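Local coordinates for Cgl0159-like domain-containing protein (Corynebacterium glutamicum, PDB 3FOK), which is of unknown function but has a TIM-barrel fold and is probably an enzyme, at residues V25-R35 and M137-A145. Residues are numbered along the deposited sequence; the frame is centred on the assembly and turned at random.
Sequences VAERFKQRRKR and MVDRGVDFA
Phe29 turns one ring face to Arg140, whose CG sits 3.3 Å from the ring centroid, almost on the ring normal: a CH-pi contact that suits a flat aromatic lying under a long aliphatic stem. A water lies in plane at the ring edge. Bends at chi2 (73°) and chi3 carry the Arg140 guanidinium past the ring to Ala26 and Val25, one turn earlier in helix 23-30. Its plane is 61° from the ring's, with Phe29 CD2 at its edge. Ala26 CB lies over one guanidinium face, 3.5 Å from Arg140 NH1; a small methyl allows this approach, while Asp215 of the second subunit meets the charge.

The Arg32 guanidinium carries Lys34 CG over one face and bonds through its edge. Arg32 NH2 donates to Gly141 O (2.9 Å), in the guanidinium plane but above the carbonyl plane. It also salt-bridges Asp143 OD1 (3.1 Å) on the syn side, tilted from both the guanidinium and carboxylate planes, which are nearly perpendicular. Asp143 OD1 also accepts from Val109 N. The water links Arg32 NE to Arg140 O. Gly141, just past helix 134-140, has a positive phi (97°) at which a CB would jam against the preceding carbonyl O.

Helix 23-30 thus packs on the C-terminal end of helix 134-140, which joins parallel neighbours 108-112 and 144-151 in a beta-alpha-beta unit of the eight-stranded TIM barrel.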
loop_
_atom_site.group_PDB
_atom_site.type_symbol
_atom_site.label_atom_id
_atom_site.label_comp_id
_atom_site.label_asym_id
_atom_site.label_seq_id
_atom_site.Cartn_x
_atom_site.Cartn_y
_atom_site.Cartn_z
ATOM N N VAL A 25 1.889 23.601 24.857
ATOM C CA VAL A 25 3.116 22.964 24.399
ATOM C C VAL A 25 3.487 23.560 23.043
ATOM O O VAL A 25 4.589 24.067 22.857
ATOM C CB VAL A 25 2.950 21.436 24.253
ATOM C CG1 VAL A 25 4.250 20.816 23.763
ATOM C CG2 VAL A 25 2.544 20.832 25.584
ATOM N N ALA A 26 2.548 23.515 22.105
ATOM C CA ALA A 26 2.778 24.052 20.770
ATOM C C ALA A 26 3.006 25.560 20.802
ATOM O O ALA A 26 3.846 26.082 20.068
ATOM C CB ALA A 26 1.596 23.724 19.865
ATOM N N GLU A 27 2.263 26.258 21.656
ATOM C CA GLU A 27 2.394 27.705 21.756
ATOM C C GLU A 27 3.786 28.106 22.237
ATOM O O GLU A 27 4.426 28.970 21.640
ATOM C CB GLU A 27 1.321 28.270 22.690
ATOM C CG GLU A 27 1.065 29.760 22.495
ATOM C CD GLU A 27 -0.258 30.216 23.094
ATOM O OE1 GLU A 27 -1.293 29.575 22.801
ATOM O OE2 GLU A 27 -0.268 31.217 23.843
ATOM N N ARG A 28 4.259 27.482 23.311
ATOM C CA ARG A 28 5.585 27.790 23.833
ATOM C C ARG A 28 6.650 27.401 22.825
ATOM O O ARG A 28 7.716 28.012 22.757
ATOM C CB ARG A 28 5.826 27.049 25.149
ATOM C CG ARG A 28 5.316 27.787 26.374
ATOM C CD ARG A 28 5.241 26.871 27.582
ATOM N NE ARG A 28 4.957 27.614 28.805
ATOM C CZ ARG A 28 5.861 28.333 29.465
ATOM N NH1 ARG A 28 7.112 28.402 29.020
ATOM N NH2 ARG A 28 5.514 28.987 30.569
ATOM N N PHE A 29 6.349 26.385 22.031
ATOM C CA PHE A 29 7.282 25.906 21.024
ATOM C C PHE A 29 7.481 26.956 19.934
ATOM O O PHE A 29 8.601 27.200 19.492
ATOM C CB PHE A 29 6.752 24.615 20.395
ATOM C CG PHE A 29 7.821 23.720 19.847
ATOM C CD1 PHE A 29 8.797 24.216 18.994
ATOM C CD2 PHE A 29 7.846 22.371 20.182
ATOM C CE1 PHE A 29 9.788 23.384 18.478
ATOM C CE2 PHE A 29 8.832 21.528 19.673
ATOM C CZ PHE A 29 9.805 22.037 18.819
ATOM N N LYS A 30 6.389 27.580 19.512
ATOM C CA LYS A 30 6.447 28.584 18.460
ATOM C C LYS A 30 6.939 29.959 18.917
ATOM O O LYS A 30 7.418 30.750 18.102
ATOM C CB LYS A 30 5.076 28.693 17.785
ATOM C CG LYS A 30 4.643 27.378 17.138
ATOM C CD LYS A 30 3.284 27.476 16.454
ATOM C CE LYS A 30 2.931 26.156 15.773
ATOM N NZ LYS A 30 1.632 26.221 15.043
ATOM N N GLN A 31 6.830 30.243 20.211
ATOM C CA GLN A 31 7.291 31.521 20.748
ATOM C C GLN A 31 8.788 31.449 21.019
ATOM O O GLN A 31 9.415 32.411 21.455
ATOM C CB GLN A 31 6.534 31.853 22.031
ATOM C CG GLN A 31 5.151 32.417 21.775
ATOM C CD GLN A 31 4.295 32.455 23.021
ATOM O OE1 GLN A 31 4.805 32.578 24.138
ATOM N NE2 GLN A 31 2.981 32.365 22.835
ATOM N N ARG A 32 9.340 30.278 20.741
ATOM C CA ARG A 32 10.751 29.972 20.915
ATOM C C ARG A 32 11.643 30.899 20.088
ATOM O O ARG A 32 11.351 31.180 18.927
ATOM C CB ARG A 32 10.966 28.516 20.494
ATOM C CG ARG A 32 12.370 27.979 20.572
ATOM C CD ARG A 32 12.349 26.495 20.222
ATOM N NE ARG A 32 12.373 26.238 18.786
ATOM C CZ ARG A 32 13.492 26.144 18.076
ATOM N NH1 ARG A 32 14.665 26.283 18.676
ATOM N NH2 ARG A 32 13.444 25.907 16.773
ATOM N N ARG A 33 12.727 31.375 20.693
ATOM C CA ARG A 33 13.670 32.247 20.002
ATOM C C ARG A 33 14.518 31.383 19.083
ATOM O O ARG A 33 15.216 30.479 19.544
ATOM C CB ARG A 33 14.578 32.950 21.006
ATOM C CG ARG A 33 13.875 33.977 21.865
ATOM C CD ARG A 33 14.228 35.386 21.421
ATOM N NE ARG A 33 15.676 35.596 21.390
ATOM C CZ ARG A 33 16.499 35.310 22.398
ATOM N NH1 ARG A 33 16.025 34.793 23.528
ATOM N NH2 ARG A 33 17.799 35.544 22.279
ATOM N N LYS A 34 14.465 31.661 17.785
ATOM C CA LYS A 34 15.230 30.879 16.827
ATOM C C LYS A 34 16.581 31.498 16.498
ATOM O O LYS A 34 16.815 32.678 16.759
ATOM C CB LYS A 34 14.410 30.683 15.555
ATOM C CG LYS A 34 13.140 29.888 15.801
ATOM C CD LYS A 34 12.192 29.935 14.621
ATOM C CE LYS A 34 10.863 29.300 14.990
ATOM N NZ LYS A 34 10.285 29.921 16.220
ATOM N N ARG A 35 17.471 30.685 15.939
ATOM C CA ARG A 35 18.806 31.134 15.572
ATOM C C ARG A 35 19.210 30.556 14.227
ATOM O O ARG A 35 18.548 29.663 13.699
ATOM C CB ARG A 35 19.827 30.696 16.624
ATOM C CG ARG A 35 19.746 29.223 16.986
ATOM C CD ARG A 35 21.053 28.710 17.565
ATOM N NE ARG A 35 22.036 28.434 16.520
ATOM C CZ ARG A 35 23.268 27.984 16.748
ATOM N NH1 ARG A 35 23.681 27.760 17.988
ATOM N NH2 ARG A 35 24.084 27.739 15.732
HETATM N N MSE A 137 7.482 19.171 11.518
HETATM C CA MSE A 137 8.710 19.889 11.817
HETATM C C MSE A 137 8.623 21.305 11.260
HETATM O O MSE A 137 8.969 22.272 11.941
HETATM C CB MSE A 137 9.908 19.154 11.227
HETATM C CG MSE A 137 10.108 17.770 11.811
HETATM SE SE MSE A 137 11.834 16.999 11.395
HETATM C CE MSE A 137 12.677 17.330 13.063
ATOM N N VAL A 138 8.156 21.427 10.023
ATOM C CA VAL A 138 8.009 22.734 9.407
ATOM C C VAL A 138 7.036 23.573 10.234
ATOM O O VAL A 138 7.307 24.731 10.539
ATOM C CB VAL A 138 7.479 22.615 7.961
ATOM C CG1 VAL A 138 7.069 23.985 7.439
ATOM C CG2 VAL A 138 8.547 22.016 7.070
ATOM N N ASP A 139 5.906 22.976 10.595
ATOM C CA ASP A 139 4.890 23.663 11.384
ATOM C C ASP A 139 5.379 24.096 12.762
ATOM O O ASP A 139 5.087 25.198 13.221
ATOM C CB ASP A 139 3.669 22.765 11.567
ATOM C CG ASP A 139 2.684 23.326 12.582
ATOM O OD1 ASP A 139 2.041 24.359 12.285
ATOM O OD2 ASP A 139 2.563 22.742 13.682
ATOM N N ARG A 140 6.131 23.220 13.415
ATOM C CA ARG A 140 6.634 23.481 14.758
ATOM C C ARG A 140 7.861 24.380 14.779
ATOM O O ARG A 140 8.115 25.078 15.764
ATOM C CB ARG A 140 6.976 22.160 15.438
ATOM C CG ARG A 140 6.691 22.140 16.909
ATOM C CD ARG A 140 5.207 22.077 17.167
ATOM N NE ARG A 140 4.937 21.274 18.353
ATOM C CZ ARG A 140 3.741 20.799 18.682
ATOM N NH1 ARG A 140 2.685 21.050 17.912
ATOM N NH2 ARG A 140 3.608 20.053 19.775
ATOM N N GLY A 141 8.632 24.345 13.699
ATOM C CA GLY A 141 9.822 25.164 13.634
ATOM C C GLY A 141 11.098 24.433 13.998
ATOM O O GLY A 141 12.090 25.078 14.337
ATOM N N VAL A 142 11.100 23.102 13.954
ATOM C CA VAL A 142 12.334 22.396 14.276
ATOM C C VAL A 142 13.272 22.770 13.131
ATOM O O VAL A 142 12.834 22.982 12.001
ATOM C CB VAL A 142 12.159 20.857 14.337
ATOM C CG1 VAL A 142 10.876 20.500 15.068
ATOM C CG2 VAL A 142 12.201 20.282 12.955
ATOM N N ASP A 143 14.561 22.836 13.421
ATOM C CA ASP A 143 15.542 23.251 12.430
ATOM C C ASP A 143 16.206 22.171 11.596
ATOM O O ASP A 143 16.735 22.454 10.520
ATOM C CB ASP A 143 16.657 24.043 13.123
ATOM C CG ASP A 143 16.132 25.004 14.175
ATOM O OD1 ASP A 143 15.824 24.557 15.306
ATOM O OD2 ASP A 143 16.021 26.209 13.866
ATOM N N PHE A 144 16.165 20.937 12.076
ATOM C CA PHE A 144 16.869 19.850 11.411
ATOM C C PHE A 144 16.109 18.528 11.517
ATOM O O PHE A 144 15.431 18.280 12.516
ATOM C CB PHE A 144 18.207 19.704 12.127
ATOM C CG PHE A 144 19.397 19.589 11.231
ATOM C CD1 PHE A 144 19.504 18.558 10.304
ATOM C CD2 PHE A 144 20.474 20.457 11.401
ATOM C CE1 PHE A 144 20.674 18.387 9.566
ATOM C CE2 PHE A 144 21.643 20.295 10.670
ATOM C CZ PHE A 144 21.745 19.257 9.753
ATOM N N ALA A 145 16.241 17.679 10.502
ATOM C CA ALA A 145 15.598 16.370 10.514
ATOM C C ALA A 145 16.703 15.314 10.561
ATOM O O ALA A 145 17.794 15.538 10.032
ATOM C CB ALA A 145 14.748 16.186 9.263
HETATM O O HOH W 1 10.229 26.840 17.040
#